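Local structure of DNA helicase RecQ (Deinococcus radiodurans, 4Q48) at residues A[210-216]-A[400-405]; A[377-382]-A[507-511]. The protein probably couples ATP hydrolysis to the unwinding of duplex DNA by translocating 3'-5', this chain being its catalytic core of helicase, zinc-binding and RQC domains. One frame throughout, in Å; residues are numbered along the deposited sequence.

Interaction 1. Residues A[210-216]-A[400-405]; sequences PNIQYRV and NCDVCL. With ZN (zinc ion), chain C.
The first part of strand 212-218, residues 212-216, runs alongside the turn 400-401 that leads into the short helix 402-405, in parallel register: the CA atoms of Tyr214 and Cys401 lie 4.7 Å apart, at a single beta bridge. Asp402 N donates to Tyr214 O (3.0 Å), while Tyr214 N reaches Asn400 O only weakly (3.4 Å). Asn400, Asp402 and Gln213 bury most surface. Asn400, with chi1 t, uses both ends of its amide: OD1 accepts from Gln213 NE2 (2.7 Å), and ND2 makes a weak bond to Pro210 O (3.2 Å). Gln213 is extended (chi1 and chi2 both t), long enough to reach across; its OE1 also accepts from Arg215 NE (3.0 Å), and Arg215 is further paired with Glu233. Asp402, in the first turn of the helix with chi1 p, points toward the strand. Its OD2 accepts from Val216 N (2.9 Å), so a carboxylate stands in where a further strand's carbonyl would serve, and its OD1 forms a salt bridge with Arg382. Cys401 is the N-cap: its SG accepts from Cys404 N (3.3 Å) and also binds zinc at 2.3 Å, with Cys404 SG at 2.4 Å; Cys381 and Cys398 complete the Cys4 site. On its other edge the strand bonds to strand 334-340, as the outermost strand of the parallel sheet in the second RecA-like helicase domain. The zinc-binding loop is thus fastened to that sheet mainly through backbone groups and amide or carboxylate side chains, a polar junction.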
loop_
_atom_site.group_PDB
_atom_site.type_symbol
_atom_site.label_atom_id
_atom_site.label_comp_id
_atom_site.label_asym_id
_atom_site.label_seq_id
_atom_site.Cartn_x
_atom_site.Cartn_y
_atom_site.Cartn_z
ATOM N N PRO A 210 -4.750 12.813 -8.394
ATOM C CA PRO A 210 -4.976 14.255 -8.221
ATOM C C PRO A 210 -6.449 14.720 -8.285
ATOM O O PRO A 210 -6.819 15.729 -7.655
ATOM C CB PRO A 210 -4.184 14.854 -9.383
ATOM C CG PRO A 210 -3.097 13.843 -9.627
ATOM C CD PRO A 210 -3.742 12.525 -9.431
ATOM N N ASN A 211 -7.279 14.004 -9.043
ATOM C CA ASN A 211 -8.639 14.459 -9.267
ATOM C C ASN A 211 -9.551 14.040 -8.121
ATOM O O ASN A 211 -10.688 14.540 -7.998
ATOM C CB ASN A 211 -9.166 13.961 -10.626
ATOM C CG ASN A 211 -9.175 12.469 -10.737
ATOM O OD1 ASN A 211 -8.146 11.816 -10.528
ATOM N ND2 ASN A 211 -10.330 11.903 -11.082
ATOM N N ILE A 212 -9.031 13.168 -7.254
ATOM C CA ILE A 212 -9.759 12.771 -6.056
ATOM C C ILE A 212 -9.366 13.698 -4.924
ATOM O O ILE A 212 -8.180 13.749 -4.553
ATOM C CB ILE A 212 -9.457 11.334 -5.638
ATOM C CG1 ILE A 212 -9.802 10.367 -6.769
ATOM C CG2 ILE A 212 -10.208 10.993 -4.361
ATOM C CD1 ILE A 212 -9.359 8.942 -6.501
ATOM N N GLN A 213 -10.347 14.438 -4.386
ATOM C CA GLN A 213 -10.113 15.299 -3.227
ATOM C C GLN A 213 -10.315 14.516 -1.922
ATOM O O GLN A 213 -11.362 13.897 -1.743
ATOM C CB GLN A 213 -11.019 16.519 -3.269
ATOM C CG GLN A 213 -11.079 17.240 -1.952
ATOM C CD GLN A 213 -11.676 18.637 -2.026
ATOM O OE1 GLN A 213 -12.521 19.019 -1.202
ATOM N NE2 GLN A 213 -11.230 19.412 -3.006
ATOM N N TYR A 214 -9.324 14.511 -1.022
ATOM C CA TYR A 214 -9.443 13.698 0.212
ATOM C C TYR A 214 -9.970 14.480 1.429
ATOM O O TYR A 214 -9.496 15.583 1.732
ATOM C CB TYR A 214 -8.101 13.040 0.561
ATOM C CG TYR A 214 -7.658 12.044 -0.487
ATOM C CD1 TYR A 214 -8.057 10.711 -0.434
ATOM C CD2 TYR A 214 -6.870 12.458 -1.555
ATOM C CE1 TYR A 214 -7.656 9.812 -1.406
ATOM C CE2 TYR A 214 -6.486 11.581 -2.538
ATOM C CZ TYR A 214 -6.872 10.258 -2.463
ATOM O OH TYR A 214 -6.455 9.409 -3.462
ATOM N N ARG A 215 -10.989 13.917 2.079
ATOM C CA ARG A 215 -11.554 14.499 3.288
ATOM C C ARG A 215 -11.827 13.489 4.382
ATOM O O ARG A 215 -12.473 12.457 4.154
ATOM C CB ARG A 215 -12.864 15.219 3.003
ATOM C CG ARG A 215 -12.775 16.438 2.114
ATOM C CD ARG A 215 -14.158 17.053 2.042
ATOM N NE ARG A 215 -14.384 17.627 0.731
ATOM C CZ ARG A 215 -15.575 17.967 0.273
ATOM N NH1 ARG A 215 -16.634 17.771 1.040
ATOM N NH2 ARG A 215 -15.690 18.477 -0.947
ATOM N N VAL A 216 -11.366 13.827 5.583
ATOM C CA VAL A 216 -11.667 13.062 6.782
ATOM C C VAL A 216 -12.173 14.063 7.819
ATOM O O VAL A 216 -11.650 15.161 7.927
ATOM C CB VAL A 216 -10.428 12.298 7.307
ATOM C CG1 VAL A 216 -10.791 11.480 8.508
ATOM C CG2 VAL A 216 -9.831 11.405 6.213
ATOM N N ASN A 400 -5.665 20.103 -2.666
ATOM C CA ASN A 400 -6.932 19.461 -2.955
ATOM C C ASN A 400 -7.271 18.449 -1.867
ATOM O O ASN A 400 -7.765 17.359 -2.147
ATOM C CB ASN A 400 -6.900 18.775 -4.311
ATOM C CG ASN A 400 -8.287 18.566 -4.884
ATOM O OD1 ASN A 400 -9.158 19.434 -4.745
ATOM N ND2 ASN A 400 -8.517 17.398 -5.509
ATOM N N CYS A 401 -7.036 18.823 -0.616
ATOM C CA CYS A 401 -7.504 18.003 0.492
ATOM C C CYS A 401 -8.076 18.931 1.561
ATOM O O CYS A 401 -7.818 20.145 1.537
ATOM C CB CYS A 401 -6.379 17.123 1.046
ATOM S SG CYS A 401 -5.167 17.999 1.989
ATOM N N ASP A 402 -8.902 18.387 2.452
ATOM C CA ASP A 402 -9.554 19.236 3.434
ATOM C C ASP A 402 -8.566 19.919 4.368
ATOM O O ASP A 402 -8.806 21.039 4.785
ATOM C CB ASP A 402 -10.589 18.453 4.226
ATOM C CG ASP A 402 -10.002 17.288 4.968
ATOM O OD1 ASP A 402 -8.794 16.975 4.773
ATOM O OD2 ASP A 402 -10.776 16.660 5.724
ATOM N N VAL A 403 -7.443 19.280 4.670
ATOM C CA VAL A 403 -6.426 19.927 5.490
ATOM C C VAL A 403 -5.810 21.129 4.781
ATOM O O VAL A 403 -5.680 22.205 5.373
ATOM C CB VAL A 403 -5.302 18.930 5.860
ATOM C CG1 VAL A 403 -4.079 19.649 6.423
ATOM C CG2 VAL A 403 -5.829 17.873 6.821
ATOM N N CYS A 404 -5.457 20.941 3.506
ATOM C CA CYS A 404 -4.884 22.000 2.669
ATOM C C CYS A 404 -5.846 23.190 2.513
ATOM O O CYS A 404 -5.438 24.349 2.622
ATOM C CB CYS A 404 -4.516 21.445 1.290
ATOM S SG CYS A 404 -2.869 20.872 1.123
ATOM N N LEU A 405 -7.126 22.886 2.280
ATOM C CA LEU A 405 -8.118 23.904 1.962
ATOM C C LEU A 405 -8.685 24.568 3.218
ATOM O O LEU A 405 -9.040 25.744 3.214
ATOM C CB LEU A 405 -9.268 23.291 1.127
ATOM C CG LEU A 405 -8.956 22.709 -0.257
ATOM C CD1 LEU A 405 -10.120 21.864 -0.823
ATOM C CD2 LEU A 405 -8.546 23.808 -1.222
HETATM ZN ZN ZN C . -3.372 18.580 0.659
#

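Interaction 2. Residues A[377-382]-A[507-511]; sequences EAATCR and LLLRE. With ZN (zinc ion), chain C.
The Cys4 zinc-binding domain of RecQ meets the RQC domain, a winged-helix module in this family, where the loop 377-381, leading from helix 359-376 into helix 382-389, faces strand 508-510. That strand is extended and pairs antiparallel with strand 410-412. The loop has no regular structure: Glu377 has just left the helix, Ala378 is extended (phi/psi -53/135), Ala379 bends back (-100/-15), and Cys381, with chi1 t, takes the N-cap of the next helix while its SG binds zinc at 2.4 Å. The closest CA approach is Ala379 to Arg510, 5.4 Å. Ala379 points its methyl group toward the strand, and its CB lies 3.2 Å from Leu508 O and 4.1 Å from Leu508 CB; a residue this small lets the backbones come so near. Beside it, Thr380 CG2 packs on Leu508 CD1 at 3.9 Å, adding a little apolar surface at the exposed edge. Arg510, which buries the most area here, stretches along the loop (chi1 m, chi2 and chi3 t), long enough to bring NE to the carbonyl of Ala378, just past the helix end. Its guanidinium comes near that of Arg382, which is salt-bridged to Asp402 and makes a cation-pi contact with Tyr375; the like charges approach to 4.2 Å between Arg382 NH1 and Arg510 NH2. Arg510 NE donates to Ala378 O, 3.2 Å away.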
loop_
_atom_site.group_PDB
_atom_site.type_symbol
_atom_site.label_atom_id
_atom_site.label_comp_id
_atom_site.label_asym_id
_atom_site.label_seq_id
_atom_site.Cartn_x
_atom_site.Cartn_y
_atom_site.Cartn_z
ATOM N N GLU A 377 -5.394 12.096 11.439
ATOM C CA GLU A 377 -5.094 13.240 12.304
ATOM C C GLU A 377 -4.160 14.285 11.713
ATOM O O GLU A 377 -3.652 15.144 12.449
ATOM C CB GLU A 377 -4.520 12.721 13.629
ATOM C CG GLU A 377 -5.592 12.369 14.629
ATOM C CD GLU A 377 -5.147 11.301 15.592
ATOM O OE1 GLU A 377 -3.919 11.102 15.720
ATOM O OE2 GLU A 377 -6.027 10.641 16.197
ATOM N N ALA A 378 -3.904 14.202 10.412
ATOM C CA ALA A 378 -2.877 15.045 9.798
ATOM C C ALA A 378 -3.060 16.525 10.094
ATOM O O ALA A 378 -4.173 17.072 10.060
ATOM C CB ALA A 378 -2.829 14.822 8.319
ATOM N N ALA A 379 -1.956 17.174 10.437
ATOM C CA ALA A 379 -2.007 18.589 10.769
ATOM C C ALA A 379 -1.550 19.351 9.538
ATOM O O ALA A 379 -1.803 20.525 9.371
ATOM C CB ALA A 379 -1.148 18.874 11.951
ATOM N N THR A 380 -0.935 18.619 8.633
ATOM C CA THR A 380 -0.547 19.134 7.337
ATOM C C THR A 380 -1.150 18.221 6.291
ATOM O O THR A 380 -1.575 17.123 6.615
ATOM C CB THR A 380 1.001 19.190 7.203
ATOM O OG1 THR A 380 1.574 17.898 7.534
ATOM C CG2 THR A 380 1.574 20.223 8.166
ATOM N N CYS A 381 -1.178 18.686 5.050
ATOM C CA CYS A 381 -1.731 17.971 3.879
ATOM C C CYS A 381 -1.946 16.468 4.035
ATOM O O CYS A 381 -0.985 15.738 4.306
ATOM C CB CYS A 381 -0.809 18.221 2.698
ATOM S SG CYS A 381 -1.319 17.501 1.120
ATOM N N ARG A 382 -3.193 16.008 3.903
ATOM C CA ARG A 382 -3.490 14.574 4.029
ATOM C C ARG A 382 -2.819 13.754 2.948
ATOM O O ARG A 382 -2.394 12.640 3.205
ATOM C CB ARG A 382 -4.974 14.267 3.912
ATOM C CG ARG A 382 -5.884 15.138 4.647
ATOM C CD ARG A 382 -7.148 14.392 4.823
ATOM N NE ARG A 382 -7.030 13.724 6.092
ATOM C CZ ARG A 382 -7.380 14.295 7.229
ATOM N NH1 ARG A 382 -7.905 15.517 7.215
ATOM N NH2 ARG A 382 -7.224 13.638 8.362
ATOM N N LEU A 507 7.422 20.201 12.721
ATOM C CA LEU A 507 6.540 19.208 13.344
ATOM C C LEU A 507 5.276 19.864 13.897
ATOM O O LEU A 507 5.361 20.622 14.849
ATOM C CB LEU A 507 7.248 18.488 14.471
ATOM C CG LEU A 507 6.351 17.532 15.232
ATOM C CD1 LEU A 507 5.873 16.439 14.281
ATOM C CD2 LEU A 507 7.057 16.950 16.443
ATOM N N LEU A 508 4.111 19.622 13.297
ATOM C CA LEU A 508 2.871 20.250 13.777
ATOM C C LEU A 508 1.863 19.234 14.293
ATOM O O LEU A 508 1.502 18.306 13.595
ATOM C CB LEU A 508 2.219 21.076 12.672
ATOM C CG LEU A 508 3.125 22.030 11.867
ATOM C CD1 LEU A 508 2.330 22.922 10.914
ATOM C CD2 LEU A 508 3.978 22.885 12.794
ATOM N N LEU A 509 1.350 19.463 15.493
ATOM C CA LEU A 509 0.225 18.713 16.013
ATOM C C LEU A 509 -1.056 19.575 15.927
ATOM O O LEU A 509 -0.998 20.826 15.911
ATOM C CB LEU A 509 0.479 18.282 17.456
ATOM C CG LEU A 509 1.274 16.998 17.725
ATOM C CD1 LEU A 509 2.749 17.104 17.276
ATOM C CD2 LEU A 509 1.186 16.623 19.179
ATOM N N ARG A 510 -2.208 18.912 15.811
ATOM C CA ARG A 510 -3.492 19.621 15.843
ATOM C C ARG A 510 -3.634 20.289 17.188
ATOM O O ARG A 510 -3.222 19.696 18.192
ATOM C CB ARG A 510 -4.631 18.659 15.595
ATOM C CG ARG A 510 -4.948 18.554 14.147
ATOM C CD ARG A 510 -5.866 17.401 13.893
ATOM N NE ARG A 510 -6.234 17.398 12.484
ATOM C CZ ARG A 510 -7.351 17.926 11.994
ATOM N NH1 ARG A 510 -8.259 18.459 12.814
ATOM N NH2 ARG A 510 -7.563 17.885 10.681
ATOM N N GLU A 511 -4.185 21.512 17.218
ATOM C CA GLU A 511 -4.352 22.244 18.486
ATOM C C GLU A 511 -5.237 21.546 19.516
ATOM O O GLU A 511 -4.916 21.616 20.691
ATOM C CB GLU A 511 -4.865 23.656 18.231
ATOM C CG GLU A 511 -4.746 24.636 19.425
ATOM C CD GLU A 511 -3.314 25.094 19.735
ATOM O OE1 GLU A 511 -2.768 25.974 19.022
ATOM O OE2 GLU A 511 -2.741 24.595 20.720
HETATM ZN ZN ZN C . -3.372 18.580 0.659
#

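In the fold
Along the chain the segments alternate: 210-216, 377-382, 400-405, then 507-511, so the two contacts cross. Their centres are 14 Å apart, and the zinc-binding domain supplies one side of each. Zinc joins them, since Cys381 comes from interaction 2 and Cys401 and Cys404 from interaction 1. They also touch directly, through the salt bridge from Arg382 NH1 to Asp402 OD1 (3.0 Å) and through Val403 packing on Thr380 and Cys381. The zinc-binding domain therefore bridges two parts of the catalytic core, the parallel sheet of the second helicase domain, met at its edge strand 212-218, and strand 508-510 of the RQC domain.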